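Local coordinates for histidine-containing Phosphotransfer Protein type 1, MtHPt1 (Medicago truncatula, PDB 3US6), which probably relays phosphoryl groups from cytokinin sensor histidine kinases to response regulators in the plant cytokinin signalling pathway, at residues Leu134-Glu137 / Gln138-Ala142; Phe62-Gln66 / Gln67-Phe71; Asn128-Glu131 / Thr132-Arg135. All blocks are in the same frame, centred on the assembly; numbering follows the deposited sequence.

How the interactions relate
Interactions 1 and 3 are overlapping stretches of helix 109-142, sharing Leu134 and Arg135; their centres lie about 10 Å apart. Interaction 2 sits on the opposite side of the chain's centre, about 42 Å from interaction 1 between centres, in the connection from helix 41-64 to helix 71-88. All three are partly buried. Interaction 3 is nearest the middle, with three buried leucines, and a water-linked Glu131 and Arg135 on a more exposed face. Interaction 1 also rests on helical i to i+4 bonds, but near the end of the helix. Interaction 2 has a different chemistry: an isoleucine packs back on the helix end and a water ties the loop to it.

Interaction 1: residues Leu134-Glu137 / Gln138-Ala142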
ATOM      1  N   LEU A 134       3.450  -4.460 -11.268  1.00  9.96           N
ATOM      2  CA  LEU A 134       4.049  -3.425 -12.138  1.00 10.11           C
ATOM      3  C   LEU A 134       5.120  -4.000 -13.083  1.00 10.18           C
ATOM      4  O   LEU A 134       5.210  -3.583 -14.249  1.00 11.72           O
ATOM      5  CB  LEU A 134       4.566  -2.269 -11.311  1.00 11.15           C
ATOM      6  CG  LEU A 134       3.397  -1.478 -10.738  1.00 15.30           C
ATOM      7  CD1 LEU A 134       3.918  -0.490  -9.732  1.00 19.48           C
ATOM      8  CD2 LEU A 134       2.583  -0.735 -11.850  1.00 17.30           C
ATOM      9  N   ARG A 135       5.889  -4.971 -12.600  1.00  9.41           N
ATOM     10  CA  ARG A 135       6.864  -5.664 -13.437  1.00 10.82           C
ATOM     11  C   ARG A 135       6.191  -6.432 -14.578  1.00  8.27           C
ATOM     12  O   ARG A 135       6.677  -6.433 -15.709  1.00 10.96           O
ATOM     13  CB  ARG A 135       7.715  -6.617 -12.594  1.00 12.78           C
ATOM     14  CG  ARG A 135       8.928  -5.962 -11.954  1.00 14.55           C
ATOM     15  CD  ARG A 135       9.943  -7.002 -11.504  1.00 21.18           C
ATOM     16  NE  ARG A 135       9.561  -7.628 -10.242  1.00 11.94           N
ATOM     17  CZ  ARG A 135       9.799  -7.102  -9.045  1.00 15.05           C
ATOM     18  NH1 ARG A 135      10.423  -5.935  -8.943  1.00 13.24           N
ATOM     19  NH2 ARG A 135       9.416  -7.742  -7.948  1.00 13.38           N
ATOM     20  N   LEU A 136       5.070  -7.081 -14.273  1.00  9.17           N
ATOM     21  CA  LEU A 136       4.310  -7.840 -15.264  1.00 11.92           C
ATOM     22  C   LEU A 136       3.729  -6.877 -16.320  1.00 13.31           C
ATOM     23  O   LEU A 136       3.803  -7.108 -17.520  1.00 13.63           O
ATOM     24  CB  LEU A 136       3.195  -8.633 -14.605  1.00 11.90           C
ATOM     25  CG  LEU A 136       2.347  -9.484 -15.555  1.00 12.81           C
ATOM     26  CD1 LEU A 136       3.196 -10.430 -16.356  1.00 17.75           C
ATOM     27  CD2 LEU A 136       1.339 -10.258 -14.728  1.00 13.12           C
ATOM     28  N   GLU A 137       3.156  -5.759 -15.868  1.00 11.31           N
ATOM     29  CA  GLU A 137       2.669  -4.751 -16.777  1.00 11.68           C
ATOM     30  C   GLU A 137       3.783  -4.278 -17.730  1.00 13.20           C
ATOM     31  O   GLU A 137       3.543  -4.089 -18.910  1.00 12.79           O
ATOM     32  CB  GLU A 137       2.107  -3.542 -16.047  1.00 11.66           C
ATOM     33  CG  GLU A 137       0.832  -3.866 -15.319  1.00 14.09           C
ATOM     34  CD  GLU A 137       0.128  -2.670 -14.661  1.00 16.41           C
ATOM     35  OE1 GLU A 137       0.485  -1.491 -14.915  1.00 17.59           O
ATOM     36  OE2 GLU A 137      -0.861  -2.926 -13.887  1.00 18.89           O
ATOM     37  N   GLN A 138       4.958  -3.980 -17.184  1.00 11.57           N
ATOM     38  CA  GLN A 138       6.055  -3.529 -18.028  1.00  9.39           C
ATOM     39  C   GLN A 138       6.392  -4.577 -19.082  1.00 10.04           C
ATOM     40  O   GLN A 138       6.689  -4.278 -20.242  1.00 13.69           O
ATOM     41  CB  GLN A 138       7.309  -3.215 -17.203  1.00 13.66           C
ATOM     42  CG  GLN A 138       7.196  -2.093 -16.218  1.00 22.31           C
ATOM     43  CD  GLN A 138       7.241  -0.674 -16.771  1.00 29.20           C
ATOM     44  OE1 GLN A 138       7.028   0.279 -16.004  1.00 38.22           O
ATOM     45  NE2 GLN A 138       7.577  -0.507 -18.054  1.00 23.61           N
ATOM     46  N   GLN A 139       6.338  -5.853 -18.696  1.00 10.89           N
ATOM     47  CA  GLN A 139       6.609  -6.935 -19.655  1.00 10.76           C
ATOM     48  C   GLN A 139       5.543  -7.028 -20.754  1.00 13.02           C
ATOM     49  O   GLN A 139       5.859  -7.137 -21.952  1.00 13.22           O
ATOM     50  CB  GLN A 139       6.757  -8.282 -18.948  1.00 12.48           C
ATOM     51  CG  GLN A 139       7.937  -8.334 -18.053  1.00 13.39           C
ATOM     52  CD  GLN A 139       7.875  -9.415 -16.941  1.00 27.20           C
ATOM     53  OE1 GLN A 139       6.907 -10.192 -16.823  1.00 33.28           O
ATOM     54  NE2 GLN A 139       8.871  -9.389 -16.075  1.00 26.60           N
ATOM     55  N   ILE A 140       4.300  -6.936 -20.366  1.00 12.15           N
ATOM     56  CA  ILE A 140       3.187  -6.962 -21.319  1.00 11.91           C
ATOM     57  C   ILE A 140       3.375  -5.847 -22.362  1.00 11.91           C
ATOM     58  O   ILE A 140       3.249  -6.079 -23.565  1.00 15.13           O
ATOM     59  CB  ILE A 140       1.806  -6.812 -20.616  1.00 11.37           C
ATOM     60  CG1 ILE A 140       1.507  -8.095 -19.823  1.00 12.46           C
ATOM     61  CG2 ILE A 140       0.693  -6.593 -21.645  1.00 14.23           C
ATOM     62  CD1 ILE A 140       0.390  -7.957 -18.773  1.00 13.22           C
ATOM     63  N   VAL A 141       3.611  -4.620 -21.899  1.00 12.48           N
ATOM     64  CA  VAL A 141       3.666  -3.486 -22.790  1.00 12.56           C
ATOM     65  C   VAL A 141       4.916  -3.544 -23.655  1.00 14.56           C
ATOM     66  O   VAL A 141       4.883  -3.169 -24.842  1.00 16.03           O
ATOM     67  CB  VAL A 141       3.514  -2.150 -22.032  1.00 13.94           C
ATOM     68  CG1 VAL A 141       3.695  -0.941 -22.967  1.00 16.77           C
ATOM     69  CG2 VAL A 141       2.135  -2.085 -21.388  1.00 14.63           C
ATOM     70  N   ALA A 142       6.051  -4.021 -23.113  1.00 13.71           N
ATOM     71  CA  ALA A 142       7.254  -4.108 -23.917  1.00 13.55           C
ATOM     72  C   ALA A 142       7.047  -5.120 -25.006  1.00 15.99           C
ATOM     73  O   ALA A 142       7.602  -4.949 -26.105  1.00 17.97           O
ATOM     74  CB  ALA A 142       8.495  -4.461 -23.046  1.00 14.34           C
TER
HETATM   75  O   HOH W   1       5.177  -0.680 -14.397  1.00 30.12           O
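Gln139 lies back over the turn that holds Arg135 and Leu136. Its CB meets Leu136 O at 3.5 Å. CG comes closer to Arg135 O, at 3.3 Å, and CD lies 3.4 Å from that same oxygen. The two ends of the amide face different ways: OE1 comes to Leu136 CD1 at 3.7 Å, while NE2 stays near Arg135 O. CG stands anti to the carbonyl carbon (chi1 -65°) and the chain runs on extended, which lays it back along the preceding turn. The side chains of Leu136 and Gln139 cross at about a right angle.

The backbone is regular alpha helix. Gln138, Gln139, Ile140 and Val141 each donate their N-H to the carbonyl four residues earlier. The bond from Ile140 N to Leu136 O is 2.9 Å long, and its N-H...O angle is 166°. Leu134 O has a second donor, a water, which also donates to Gln138 OE1 at 2.6 Å. The bend of Gln138 at chi2 (-77°) helps bring its amide to this bridge. Ile140 CD1 packs on Leu136 CG at 4.1 Å.

This is the last part of helix 109-142. Leu136 and Ile140 both touch Trp10 of helix 3-19, and Gln139 and Ile140 touch Met6. Glu137 OE2 accepts a hydrogen bond from Trp10 NE1. Ile147, in the tail beyond the helix, packs against Glu137, Ile140 and Val141.

Interaction 2: residues Phe62-Gln66 / Gln67-Phe71; sequences FAVDQ and QSIDF
Apolar contact comes first: Ile69 turns back onto the end of the helix and meets Val64. Its CD1 lies 4.1 Å from Val64 CB and 3.4 Å from Val64 O. CG1 also faces Val64 O, at 3.5 Å, and CG2 lies near Ala63 O. The first torsion sets CG1 anti to the carbonyl carbon (chi1 -62°), and the extended second torsion carries CD1 on to Val64. On its other flank, Ile69 CB stands 3.8 Å above one face of the Phe71 ring, offset toward the rim. An alanine in place of Ile69 would lose the branch that meets Val64 and would probably leave a gap between the helix end and the loop.

The polar contacts are few. A water joins the two segments: it donates to Ala63 O at 2.8 Å and accepts from Asp70 N at 2.9 Å. In one of its two deposited conformers, Gln66 folds back over Phe62, bent at chi2. Its NE2 then stands over the centre of one face of the Phe62 ring and points to Phe62 O, but this short bond is doubtful and holds for that conformer alone. Asp70 is the centre of an inverse gamma turn. It is also the N-cap of the next helix, with OD1 accepting from Lys73 N.

The loop joins helix 41-64 to helix 71-88 at one end of the helix bundle. Arg113 of helix 109-142 bonds Val64 O through NE, and Val64 also touches Leu116 and, on helix 91-106, Phe100. Ile69 packs on Val74 and Ile109, while Phe71 reaches Ile109, Cys112 and, on helix 91-106, Cys104.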
ATOM      1  N   PHE A  62      10.716   3.460  15.934  1.00 14.72           N
ATOM      2  CA  PHE A  62      11.516   4.113  16.976  1.00 18.98           C
ATOM      3  C   PHE A  62      10.633   4.708  18.081  1.00 22.09           C
ATOM      4  O   PHE A  62      10.890   4.487  19.262  1.00 21.31           O
ATOM      5  CB  PHE A  62      12.421   5.206  16.377  1.00 22.32           C
ATOM      6  CG  PHE A  62      13.310   5.861  17.428  1.00 30.03           C
ATOM      7  CD1 PHE A  62      14.466   5.233  17.876  1.00 39.59           C
ATOM      8  CD2 PHE A  62      12.927   7.042  18.013  1.00 28.19           C
ATOM      9  CE1 PHE A  62      15.262   5.835  18.859  1.00 39.11           C
ATOM     10  CE2 PHE A  62      13.717   7.634  18.992  1.00 30.62           C
ATOM     11  CZ  PHE A  62      14.869   7.016  19.403  1.00 30.75           C
ATOM     12  N   ALA A  63       9.551   5.374  17.685  1.00 14.43           N
ATOM     13  CA  ALA A  63       8.653   5.989  18.599  1.00 16.41           C
ATOM     14  C   ALA A  63       7.890   5.002  19.466  1.00 13.64           C
ATOM     15  O   ALA A  63       7.642   5.322  20.657  1.00 15.77           O
ATOM     16  CB  ALA A  63       7.664   6.870  17.825  1.00 18.08           C
ATOM     17  N   VAL A  64       7.407   3.895  18.904  1.00 12.64           N
ATOM     18  CA  VAL A  64       6.589   2.983  19.717  1.00 12.41           C
ATOM     19  C   VAL A  64       7.437   2.131  20.622  1.00 14.31           C
ATOM     20  O   VAL A  64       6.939   1.639  21.638  1.00 14.07           O
ATOM     21  CB  VAL A  64       5.615   2.114  18.890  1.00 14.31           C
ATOM     22  CG1 VAL A  64       4.684   2.947  18.124  1.00 18.22           C
ATOM     23  CG2 VAL A  64       6.325   1.134  18.040  1.00 16.11           C
ATOM     24  N   ASP A  65       8.710   2.000  20.321  1.00 12.39           N
ATOM     25  CA  ASP A  65       9.555   1.057  21.046  1.00 12.41           C
ATOM     26  C   ASP A  65      10.347   1.771  22.114  1.00 19.47           C
ATOM     27  O   ASP A  65      11.440   1.423  22.422  1.00 28.86           O
ATOM     28  CB  ASP A  65      10.473   0.286  20.109  1.00 12.48           C
ATOM     29  CG  ASP A  65       9.731  -0.796  19.332  1.00 13.38           C
ATOM     30  OD1 ASP A  65       8.672  -1.244  19.782  1.00 16.04           O
ATOM     31  OD2 ASP A  65      10.206  -1.152  18.260  1.00 16.12           O
ATOM     32  N   GLN A  66       9.803   2.863  22.583  1.00 18.99           N
ATOM     33  CA  GLN A  66      10.275   3.572  23.752  0.60 15.26           C
ATOM     34  C   GLN A  66       9.463   3.225  25.025  1.00 11.99           C
ATOM     35  O   GLN A  66       8.342   2.869  24.864  1.00 13.69           O
ATOM     36  CB  GLN A  66      10.243   5.082  23.469  0.60 15.98           C
ATOM     37  CG  GLN A  66      10.945   5.555  22.174  0.60 22.35           C
ATOM     38  CD  GLN A  66      12.445   5.204  22.029  0.60 19.97           C
ATOM     39  OE1 GLN A  66      13.253   5.678  22.820  0.60 37.21           O
ATOM     40  NE2 GLN A  66      12.818   4.434  20.976  0.60 19.11           N
ATOM     41  N   GLN A  67       9.997   3.343  26.229  1.00 13.13           N
ATOM     42  CA  GLN A  67       9.315   2.962  27.485  1.00 13.44           C
ATOM     43  C   GLN A  67       8.010   3.706  27.589  1.00 14.29           C
ATOM     44  O   GLN A  67       6.957   3.154  27.992  1.00 16.76           O
ATOM     45  CB  GLN A  67      10.215   3.308  28.687  1.00 21.58           C
ATOM     46  CG  GLN A  67       9.903   2.691  30.035  1.00 34.79           C
ATOM     47  CD  GLN A  67      10.891   3.216  31.117  1.00 64.79           C
ATOM     48  OE1 GLN A  67      11.081   4.440  31.245  1.00 57.76           O
ATOM     49  NE2 GLN A  67      11.542   2.291  31.867  1.00 65.77           N
ATOM     50  N   SER A  68       8.036   5.001  27.253  1.00 14.61           N
ATOM     51  CA  SER A  68       6.850   5.839  27.242  0.53 18.18           C
ATOM     52  C   SER A  68       6.618   6.303  25.828  1.00 17.67           C
ATOM     53  O   SER A  68       7.484   6.916  25.225  1.00 22.47           O
ATOM     54  CB  SER A  68       7.031   7.044  28.157  0.53 18.66           C
ATOM     55  OG  SER A  68       5.896   7.895  28.100  0.53 24.36           O
ATOM     56  N   ILE A  69       5.477   5.990  25.278  1.00 16.54           N
ATOM     57  CA  ILE A  69       5.156   6.388  23.906  1.00 18.63           C
ATOM     58  C   ILE A  69       4.506   7.767  23.885  1.00 19.60           C
ATOM     59  O   ILE A  69       3.579   8.041  24.680  1.00 21.20           O
ATOM     60  CB  ILE A  69       4.201   5.420  23.245  1.00 16.79           C
ATOM     61  CG1 ILE A  69       4.840   4.057  23.163  1.00 19.31           C
ATOM     62  CG2 ILE A  69       3.875   5.943  21.854  1.00 16.24           C
ATOM     63  CD1 ILE A  69       3.953   2.970  22.488  1.00 16.37           C
ATOM     64  N   ASP A  70       4.947   8.646  22.983  1.00 17.33           N
ATOM     65  CA  ASP A  70       4.271   9.909  22.726  1.00 15.98           C
ATOM     66  C   ASP A  70       3.090   9.601  21.809  1.00 15.91           C
ATOM     67  O   ASP A  70       3.227   9.573  20.569  1.00 18.22           O
ATOM     68  CB  ASP A  70       5.202  10.861  21.999  1.00 21.37           C
ATOM     69  CG  ASP A  70       4.608  12.243  21.817  1.00 28.34           C
ATOM     70  OD1 ASP A  70       3.353  12.416  21.760  1.00 22.38           O
ATOM     71  OD2 ASP A  70       5.445  13.168  21.745  1.00 26.82           O
ATOM     72  N   PHE A  71       1.931   9.296  22.402  1.00 18.53           N
ATOM     73  CA  PHE A  71       0.779   8.815  21.637  1.00 19.22           C
ATOM     74  C   PHE A  71       0.231   9.848  20.663  1.00 20.32           C
ATOM     75  O   PHE A  71      -0.334   9.497  19.638  1.00 19.21           O
ATOM     76  CB  PHE A  71      -0.363   8.341  22.587  1.00 18.52           C
ATOM     77  CG  PHE A  71      -0.019   7.126  23.380  1.00 18.40           C
ATOM     78  CD1 PHE A  71       0.056   5.903  22.790  1.00 17.99           C
ATOM     79  CD2 PHE A  71       0.263   7.234  24.740  1.00 19.72           C
ATOM     80  CE1 PHE A  71       0.377   4.792  23.483  1.00 19.22           C
ATOM     81  CE2 PHE A  71       0.621   6.093  25.464  1.00 20.36           C
ATOM     82  CZ  PHE A  71       0.691   4.898  24.838  1.00 18.52           C
TER
HETATM   83  O   HOH W   2       7.316   7.943  21.468  1.00 19.46           O

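Interaction 3: residues Asn128-Glu131 / Thr132-Arg135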
ATOM      1  N   ASN A 128       5.480  -5.523  -2.108  1.00  8.50           N
ATOM      2  CA  ASN A 128       5.986  -6.617  -2.893  1.00  9.40           C
ATOM      3  C   ASN A 128       5.000  -6.996  -4.007  1.00  8.79           C
ATOM      4  O   ASN A 128       5.428  -7.196  -5.153  1.00 10.74           O
ATOM      5  CB  ASN A 128       6.405  -7.782  -2.046  1.00 10.98           C
ATOM      6  CG  ASN A 128       7.746  -7.529  -1.403  1.00 12.12           C
ATOM      7  OD1 ASN A 128       8.791  -7.739  -2.005  1.00 12.16           O
ATOM      8  ND2 ASN A 128       7.700  -7.107  -0.148  1.00 16.32           N
ATOM      9  N   LYS A 129       3.718  -7.106  -3.697  1.00  9.27           N
ATOM     10  CA  LYS A 129       2.741  -7.546  -4.689  1.00  8.55           C
ATOM     11  C   LYS A 129       2.649  -6.477  -5.798  1.00  9.47           C
ATOM     12  O   LYS A 129       2.496  -6.792  -7.010  1.00 11.18           O
ATOM     13  CB  LYS A 129       1.369  -7.776  -4.061  1.00 10.23           C
ATOM     14  CG  LYS A 129       1.342  -8.989  -3.157  1.00 10.15           C
ATOM     15  CD  LYS A 129       0.046  -9.035  -2.383  1.00 10.89           C
ATOM     16  CE  LYS A 129      -0.151 -10.292  -1.523  1.00 13.33           C
ATOM     17  NZ  LYS A 129      -0.329 -11.473  -2.333  1.00 15.71           N
ATOM     18  N   LEU A 130       2.650  -5.189  -5.434  1.00  8.66           N
ATOM     19  CA  LEU A 130       2.616  -4.116  -6.418  1.00  9.27           C
ATOM     20  C   LEU A 130       3.829  -4.142  -7.338  1.00 10.95           C
ATOM     21  O   LEU A 130       3.709  -3.909  -8.549  1.00 11.51           O
ATOM     22  CB  LEU A 130       2.473  -2.742  -5.775  1.00  9.46           C
ATOM     23  CG  LEU A 130       1.071  -2.415  -5.265  1.00 11.23           C
ATOM     24  CD1 LEU A 130       1.050  -1.176  -4.463  1.00 11.93           C
ATOM     25  CD2 LEU A 130       0.114  -2.254  -6.437  1.00 14.47           C
ATOM     26  N   GLU A 131       5.000  -4.431  -6.779  1.00  8.76           N
ATOM     27  CA  GLU A 131       6.217  -4.519  -7.611  1.00  9.75           C
ATOM     28  C   GLU A 131       6.035  -5.623  -8.648  1.00 10.80           C
ATOM     29  O   GLU A 131       6.431  -5.475  -9.807  1.00 10.51           O
ATOM     30  CB  GLU A 131       7.446  -4.691  -6.769  1.00  9.00           C
ATOM     31  CG  GLU A 131       7.697  -3.465  -5.944  1.00 12.01           C
ATOM     32  CD  GLU A 131       8.919  -3.625  -5.052  1.00 16.89           C
ATOM     33  OE1 GLU A 131       9.293  -4.752  -4.635  1.00 17.13           O
ATOM     34  OE2 GLU A 131       9.502  -2.612  -4.614  1.00 18.78           O
ATOM     35  N   THR A 132       5.555  -6.764  -8.215  1.00  8.48           N
ATOM     36  CA  THR A 132       5.272  -7.896  -9.102  1.00  7.97           C
ATOM     37  C   THR A 132       4.240  -7.492 -10.202  1.00 11.94           C
ATOM     38  O   THR A 132       4.421  -7.766 -11.396  1.00 11.22           O
ATOM     39  CB  THR A 132       4.827  -9.128  -8.337  1.00  9.81           C
ATOM     40  OG1 THR A 132       5.943  -9.577  -7.569  1.00  9.75           O
ATOM     41  CG2 THR A 132       4.328 -10.268  -9.258  1.00 10.60           C
ATOM     42  N   LEU A 133       3.138  -6.892  -9.810  1.00 10.26           N
ATOM     43  CA  LEU A 133       2.123  -6.436 -10.744  1.00  9.34           C
ATOM     44  C   LEU A 133       2.708  -5.458 -11.768  1.00 10.01           C
ATOM     45  O   LEU A 133       2.479  -5.607 -12.969  1.00 11.99           O
ATOM     46  CB  LEU A 133       0.993  -5.795  -9.930  1.00 12.01           C
ATOM     47  CG  LEU A 133      -0.206  -5.397 -10.789  1.00 12.36           C
ATOM     48  CD1 LEU A 133      -1.014  -6.591 -11.183  1.00 13.42           C
ATOM     49  CD2 LEU A 133      -1.054  -4.352 -10.033  1.00 15.65           C
ATOM     50  N   LEU A 134       3.450  -4.460 -11.268  1.00  9.96           N
ATOM     51  CA  LEU A 134       4.049  -3.425 -12.138  1.00 10.11           C
ATOM     52  C   LEU A 134       5.120  -4.000 -13.083  1.00 10.18           C
ATOM     53  O   LEU A 134       5.210  -3.583 -14.249  1.00 11.72           O
ATOM     54  CB  LEU A 134       4.566  -2.269 -11.311  1.00 11.15           C
ATOM     55  CG  LEU A 134       3.397  -1.478 -10.738  1.00 15.30           C
ATOM     56  CD1 LEU A 134       3.918  -0.490  -9.732  1.00 19.48           C
ATOM     57  CD2 LEU A 134       2.583  -0.735 -11.850  1.00 17.30           C
ATOM     58  N   ARG A 135       5.889  -4.971 -12.600  1.00  9.41           N
ATOM     59  CA  ARG A 135       6.864  -5.664 -13.437  1.00 10.82           C
ATOM     60  C   ARG A 135       6.191  -6.432 -14.578  1.00  8.27           C
ATOM     61  O   ARG A 135       6.677  -6.433 -15.709  1.00 10.96           O
ATOM     62  CB  ARG A 135       7.715  -6.617 -12.594  1.00 12.78           C
ATOM     63  CG  ARG A 135       8.928  -5.962 -11.954  1.00 14.55           C
ATOM     64  CD  ARG A 135       9.943  -7.002 -11.504  1.00 21.18           C
ATOM     65  NE  ARG A 135       9.561  -7.628 -10.242  1.00 11.94           N
ATOM     66  CZ  ARG A 135       9.799  -7.102  -9.045  1.00 15.05           C
ATOM     67  NH1 ARG A 135      10.423  -5.935  -8.943  1.00 13.24           N
ATOM     68  NH2 ARG A 135       9.416  -7.742  -7.948  1.00 13.38           N
TER
HETATM   69  O   HOH W   3       9.455  -7.424  -5.307  1.00 12.69           O
HETATM   70  O   HOH W   4      11.660  -4.822  -6.454  1.00 21.80           O
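Glu131 and Arg135 meet one helical turn apart, the arginine folding back over the glutamate's backbone. Arg135 bends at chi3 (-79°), which helps lay one face of its guanidinium over Glu131 O, 3.8 Å from the plane. The charged ends do not pair directly. Glu131 OE1 and Arg135 NH2 are 4.5 Å apart, and two waters at the guanidinium edge link the groups. One accepts from NH2 at 2.7 Å and donates to OE1 at 2.8 Å. The other accepts from NH1 and donates weakly to OE1.

This is an i to i+4 pairing on helix 109-142, the long C-terminal helix of the HPt helix bundle. The backbone bond from Arg135 N to Glu131 O, 2.9 Å long, spans the same turn. Thr132 N donates to Asn128 O, and its OG1, anti to the carbonyl carbon, adds a weak bond to the same oxygen.

Leu130 stands on the buried side. Its CD2 lies 4.3 Å from Leu133 CD2, and its carbonyl oxygen accepts from Leu134 N. Beyond the helix, Leu130 packs on Val46 and Phe50 of helix 41-64, Leu134 on Phe43 of the same helix, and Leu133 on Trp10 of helix 3-19.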